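Local coordinates for protein xyloglucan-specific endo-beta-1,4-glucanase (Uncultured bacterium, PDB 4W88) that probably cleaves the beta-1,4-glucan backbone of xyloglucan from within, as a glycoside hydrolase of family 5, at residues E145-E149 with V220-T224; E166-I170 with I195-G199. The protein carries 1 engineered substitution. All coordinates share one frame; numbering follows the deposited sequence.

Contact 1. Residues E145-E149 with V220-T224; sequences EGMNE and VALHT. With BGC (beta-D-glucopyranose), chain C.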
loop_
_atom_site.group_PDB
_atom_site.type_symbol
_atom_site.label_atom_id
_atom_site.label_comp_id
_atom_site.label_asym_id
_atom_site.label_seq_id
_atom_site.Cartn_x
_atom_site.Cartn_y
_atom_site.Cartn_z
ATOM N N GLU A 145 -3.343 1.812 -6.970
ATOM C CA GLU A 145 -2.448 0.671 -6.763
ATOM C C GLU A 145 -3.262 -0.602 -6.966
ATOM O O GLU A 145 -4.222 -0.906 -6.255
ATOM C CB GLU A 145 -1.819 0.756 -5.356
ATOM C CG GLU A 145 -0.844 -0.404 -5.011
ATOM C CD GLU A 145 -0.186 -0.205 -3.626
ATOM O OE1 GLU A 145 -0.644 0.725 -2.910
ATOM O OE2 GLU A 145 0.739 -1.003 -3.257
ATOM N N GLY A 146 -2.947 -1.312 -8.061
ATOM C CA GLY A 146 -3.867 -2.316 -8.588
ATOM C C GLY A 146 -4.206 -3.477 -7.644
ATOM O O GLY A 146 -5.373 -3.879 -7.556
HETATM N N MSE A 147 -3.177 -3.929 -6.905
HETATM C CA MSE A 147 -3.263 -5.111 -6.047
HETATM C C MSE A 147 -2.432 -4.869 -4.813
HETATM O O MSE A 147 -1.496 -4.045 -4.809
HETATM C CB MSE A 147 -2.730 -6.396 -6.753
HETATM C CG MSE A 147 -3.467 -6.642 -8.058
HETATM SE SE MSE A 147 -2.755 -8.278 -8.922
HETATM C CE MSE A 147 -1.201 -7.503 -9.802
ATOM N N ASN A 148 -2.737 -5.669 -3.786
ATOM C CA ASN A 148 -1.976 -5.668 -2.520
ATOM C C ASN A 148 -1.495 -7.067 -2.219
ATOM O O ASN A 148 -2.311 -7.999 -2.066
ATOM C CB ASN A 148 -2.831 -5.213 -1.365
ATOM C CG ASN A 148 -2.040 -5.109 -0.078
ATOM O OD1 ASN A 148 -1.150 -4.254 0.019
ATOM N ND2 ASN A 148 -2.257 -6.067 0.827
ATOM N N GLU A 149 -0.180 -7.236 -2.219
ATOM C CA GLU A 149 0.439 -8.504 -1.906
ATOM C C GLU A 149 -0.138 -9.714 -2.636
ATOM O O GLU A 149 -0.456 -10.710 -2.014
ATOM C CB GLU A 149 0.510 -8.702 -0.422
ATOM C CG GLU A 149 1.279 -7.608 0.292
ATOM C CD GLU A 149 1.447 -7.762 1.799
ATOM O OE1 GLU A 149 0.739 -8.578 2.448
ATOM O OE2 GLU A 149 2.304 -6.982 2.369
ATOM N N VAL A 220 6.301 1.384 -9.236
ATOM C CA VAL A 220 6.382 0.059 -8.658
ATOM C C VAL A 220 6.331 0.147 -7.096
ATOM O O VAL A 220 7.120 0.885 -6.495
ATOM C CB VAL A 220 7.630 -0.699 -9.083
ATOM C CG1 VAL A 220 7.659 -2.078 -8.403
ATOM C CG2 VAL A 220 7.664 -0.816 -10.613
ATOM N N ALA A 221 5.360 -0.559 -6.512
ATOM C CA ALA A 221 5.135 -0.630 -5.100
ATOM C C ALA A 221 5.796 -1.916 -4.550
ATOM O O ALA A 221 5.722 -3.029 -5.152
ATOM C CB ALA A 221 3.650 -0.644 -4.790
ATOM N N LEU A 222 6.438 -1.699 -3.410
ATOM C CA LEU A 222 7.022 -2.744 -2.562
ATOM C C LEU A 222 6.599 -2.557 -1.137
ATOM O O LEU A 222 6.323 -1.459 -0.729
ATOM C CB LEU A 222 8.576 -2.740 -2.700
ATOM C CG LEU A 222 9.039 -2.895 -4.129
ATOM C CD1 LEU A 222 10.493 -2.568 -4.181
ATOM C CD2 LEU A 222 8.766 -4.313 -4.715
ATOM N N HIS A 223 6.650 -3.637 -0.342
ATOM C CA HIS A 223 6.467 -3.542 1.078
ATOM C C HIS A 223 7.728 -4.055 1.748
ATOM O O HIS A 223 8.159 -5.155 1.470
ATOM C CB HIS A 223 5.294 -4.361 1.574
ATOM C CG HIS A 223 3.968 -3.888 1.094
ATOM N ND1 HIS A 223 2.781 -4.597 1.284
ATOM C CD2 HIS A 223 3.622 -2.741 0.472
ATOM C CE1 HIS A 223 1.795 -3.898 0.772
ATOM N NE2 HIS A 223 2.279 -2.773 0.297
ATOM N N THR A 224 8.306 -3.218 2.619
ATOM C CA THR A 224 9.589 -3.494 3.182
ATOM C C THR A 224 9.591 -3.185 4.665
ATOM O O THR A 224 10.056 -2.119 5.123
ATOM C CB THR A 224 10.773 -2.819 2.478
ATOM O OG1 THR A 224 10.573 -1.410 2.366
ATOM C CG2 THR A 224 10.963 -3.392 1.162
HETATM C C2 BGC C . 3.596 -10.364 6.830
HETATM C C3 BGC C . 2.742 -9.354 6.048
HETATM C C4 BGC C . 3.561 -8.228 5.515
HETATM C C5 BGC C . 4.742 -9.086 4.903
HETATM C C6 BGC C . 5.643 -8.038 4.372
HETATM C C1 BGC C . 4.621 -11.188 6.137
HETATM O O2 BGC C . 2.704 -11.343 7.094
HETATM O O3 BGC C . 1.797 -8.866 6.970
HETATM O O4 BGC C . 2.671 -7.163 4.891
HETATM O O5 BGC C . 5.378 -10.156 5.798
HETATM O O6 BGC C . 6.698 -8.446 3.539
#
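Glu149 and His223 meet at the C-terminal mouth of a GH5 (beta/alpha)8 barrel, where the loop after strand 142-145 faces the end of strand 218-223 beside the bound xyloglucan oligosaccharide. The Asn148-Glu149 pair, a few residues past the fourth barrel strand, matches the Asn-Glu signature of this family. His223 ND1 donates to Glu149 OE2 at 2.7 Å and nearly straight, 170° at the hydrogen. The acceptor lies in the imidazole plane; seen from the glutamate, the nitrogen comes to the anti side, 27° out of the carboxylate plane. That same OE2 takes a second bond, 2.6 Å from O4 of the beta-D-glucopyranose, a sugar that Tyr232 also holds. With CG of His223 anti to its carbonyl carbon (chi1 -66°), the ring leans off the strand toward the loop. Asn148 crosses it roughly at a right angle and brings OD1 to the ring edge, 3.1 Å from CE1 of His223, while Arg59 hydrogen-bonds to this OD1. Deeper in the barrel, the extended Glu145 side chain reaches across, setting OE2 3.3 Å from CB of Ala221. Its OE1 forms a salt bridge with Arg59, and its OE2 is hydrogen-bonded to His200 and Thr270. OG1 of Thr270 also meets NE2 of His223, so both ring nitrogens have partners, which is likely to hold the imidazole in this orientation. Histidine and sugar hydroxyl thus share one carboxylate oxygen of Glu149, and the interior bonds that hold the ring are likely to help set the oxygen that meets the bound sugar.

Contact 2. Residues E166-I170 with I195-G199; sequences ERKLI and ICTYG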
loop_
_atom_site.group_PDB
_atom_site.type_symbol
_atom_site.label_atom_id
_atom_site.label_comp_id
_atom_site.label_asym_id
_atom_site.label_seq_id
_atom_site.Cartn_x
_atom_site.Cartn_y
_atom_site.Cartn_z
ATOM N N GLU A 166 4.069 -17.976 -11.271
ATOM C CA GLU A 166 3.268 -16.990 -10.560
ATOM C C GLU A 166 3.725 -15.575 -10.909
ATOM O O GLU A 166 2.915 -14.656 -11.050
ATOM C CB GLU A 166 3.340 -17.227 -9.065
ATOM C CG GLU A 166 2.427 -18.343 -8.533
ATOM C CD GLU A 166 2.574 -18.549 -7.045
ATOM O OE1 GLU A 166 3.743 -18.829 -6.639
ATOM O OE2 GLU A 166 1.569 -18.342 -6.302
ATOM N N ARG A 167 5.032 -15.372 -10.979
ATOM C CA ARG A 167 5.538 -14.082 -11.321
ATOM C C ARG A 167 5.166 -13.678 -12.758
ATOM O O ARG A 167 4.901 -12.501 -12.975
ATOM C CB ARG A 167 7.023 -13.979 -11.062
ATOM C CG ARG A 167 7.338 -14.051 -9.586
ATOM C CD ARG A 167 8.772 -13.697 -9.299
ATOM N NE ARG A 167 9.735 -14.643 -9.784
ATOM C CZ ARG A 167 10.222 -15.702 -9.118
ATOM N NH1 ARG A 167 9.784 -16.024 -7.950
ATOM N NH2 ARG A 167 11.141 -16.455 -9.694
ATOM N N LYS A 168 5.135 -14.627 -13.708
ATOM C CA LYS A 168 4.562 -14.355 -15.045
ATOM C C LYS A 168 3.099 -13.885 -14.955
ATOM O O LYS A 168 2.705 -12.945 -15.651
ATOM C CB LYS A 168 4.741 -15.529 -16.075
ATOM C CG LYS A 168 6.160 -15.971 -16.421
ATOM C CD LYS A 168 6.190 -16.985 -17.611
ATOM C CE LYS A 168 5.981 -18.454 -17.193
ATOM N NZ LYS A 168 7.203 -19.253 -16.796
ATOM N N LEU A 169 2.296 -14.563 -14.117
ATOM C CA LEU A 169 0.895 -14.203 -13.907
ATOM C C LEU A 169 0.787 -12.797 -13.326
ATOM O O LEU A 169 -0.078 -12.025 -13.740
ATOM C CB LEU A 169 0.217 -15.228 -12.994
ATOM C CG LEU A 169 -1.179 -14.896 -12.486
ATOM C CD1 LEU A 169 -2.174 -14.794 -13.661
ATOM C CD2 LEU A 169 -1.664 -15.935 -11.509
ATOM N N ILE A 170 1.670 -12.441 -12.403
ATOM C CA ILE A 170 1.642 -11.079 -11.811
ATOM C C ILE A 170 1.855 -10.058 -12.917
ATOM O O ILE A 170 1.151 -9.043 -13.007
ATOM C CB ILE A 170 2.679 -10.898 -10.738
ATOM C CG1 ILE A 170 2.274 -11.764 -9.517
ATOM C CG2 ILE A 170 2.763 -9.403 -10.360
ATOM C CD1 ILE A 170 0.895 -11.601 -8.882
ATOM N N ILE A 195 1.918 -0.517 -9.887
ATOM C CA ILE A 195 1.929 -1.939 -10.071
ATOM C C ILE A 195 2.748 -2.551 -8.923
ATOM O O ILE A 195 3.327 -1.831 -8.087
ATOM C CB ILE A 195 2.495 -2.326 -11.462
ATOM C CG1 ILE A 195 3.967 -1.964 -11.621
ATOM C CG2 ILE A 195 1.597 -1.802 -12.578
ATOM C CD1 ILE A 195 4.660 -2.622 -12.815
ATOM N N CYS A 196 2.884 -3.873 -8.894
ATOM C CA CYS A 196 3.608 -4.512 -7.810
ATOM C C CYS A 196 4.263 -5.802 -8.248
ATOM O O CYS A 196 3.931 -6.377 -9.293
ATOM C CB CYS A 196 2.667 -4.786 -6.610
ATOM S SG CYS A 196 1.350 -5.948 -6.916
ATOM N N THR A 197 5.198 -6.268 -7.408
ATOM C CA THR A 197 5.717 -7.594 -7.496
ATOM C C THR A 197 4.814 -8.613 -6.778
ATOM O O THR A 197 3.924 -8.259 -6.008
ATOM C CB THR A 197 7.082 -7.646 -6.807
ATOM O OG1 THR A 197 6.891 -7.121 -5.500
ATOM C CG2 THR A 197 8.181 -6.865 -7.574
ATOM N N TYR A 198 5.091 -9.890 -7.010
ATOM C CA TYR A 198 4.410 -10.967 -6.287
ATOM C C TYR A 198 4.599 -10.687 -4.788
ATOM O O TYR A 198 5.738 -10.437 -4.332
ATOM C CB TYR A 198 5.056 -12.313 -6.599
ATOM C CG TYR A 198 4.358 -13.464 -5.934
ATOM C CD1 TYR A 198 4.611 -13.839 -4.581
ATOM C CD2 TYR A 198 3.418 -14.223 -6.627
ATOM C CE1 TYR A 198 3.907 -14.910 -4.020
ATOM C CE2 TYR A 198 2.776 -15.324 -6.064
ATOM C CZ TYR A 198 3.024 -15.680 -4.786
ATOM O OH TYR A 198 2.364 -16.756 -4.256
ATOM N N GLY A 199 3.507 -10.685 -4.020
ATOM C CA GLY A 199 3.590 -10.414 -2.585
ATOM C C GLY A 199 4.103 -9.053 -2.149
ATOM O O GLY A 199 4.423 -8.893 -0.956
#
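Tyr198 lays its ring against helix 164-182 in the alpha-to-beta half of a beta-alpha-beta crossover of the TIM barrel, the helix leading into strand 193-196 and the tyrosine following that strand. Glu166 and Tyr198 run obliquely past each other, with carboxylate and ring planes 64° apart. Glu166 packs first with its aliphatic part, CB lying 3.6 Å from CE2 of Tyr198, and then runs on past CE2 to the hydroxyl. There the OH of Tyr198 donates to OE2 of Glu166 at 2.7 Å, arriving from above the carboxylate plane, 41° out of it, while OE2 itself stays near the plane of the ring. The ring gets there because CG of Tyr198 stands anti to the backbone nitrogen (chi1 -177°), carrying it toward the first turns of the helix. Thr112 also bonds OE2, Thr163 N reaches OE1, and Met152 N donates to the phenol oxygen, so both ends of this buried hydrogen bond are held from further loops. A phenylalanine here would probably leave Glu166 OE2 short of one donor and Met152 N without its acceptor. One turn on, Ile170 crosses the tyrosine at about a right angle, its CG1 4.0 Å from CD2 of Tyr198. Its other branch meets the backbone: CG2 of Ile170 lies 3.4 Å from the carbonyl oxygen of Cys196, an oxygen that also accepts a hydrogen bond from ND2 of Asn174.

Overall arrangement
Both contacts belong to the same eight-stranded parallel barrel, their centres about 10 Å apart. The centre of contact 1 lies about 5 Å from the centre of the chain, that of contact 2 about 15 Å. In sequence, 145-149 comes first, then 166-170, 195-199 and 220-224, so both segments of contact 2 fall between those of contact 1. Strands 193-196 and 218-223 are sheet neighbours, joined by a probable hydrogen bond from Ala221 N to Ile195 O at 2.9 Å. Glu149 CG also packs on Gly199 O. Contact 2 thus joins an outer helix to the end of strand 193-196 and the residues after it, which lie next to the sugar-binding residues of contact 1.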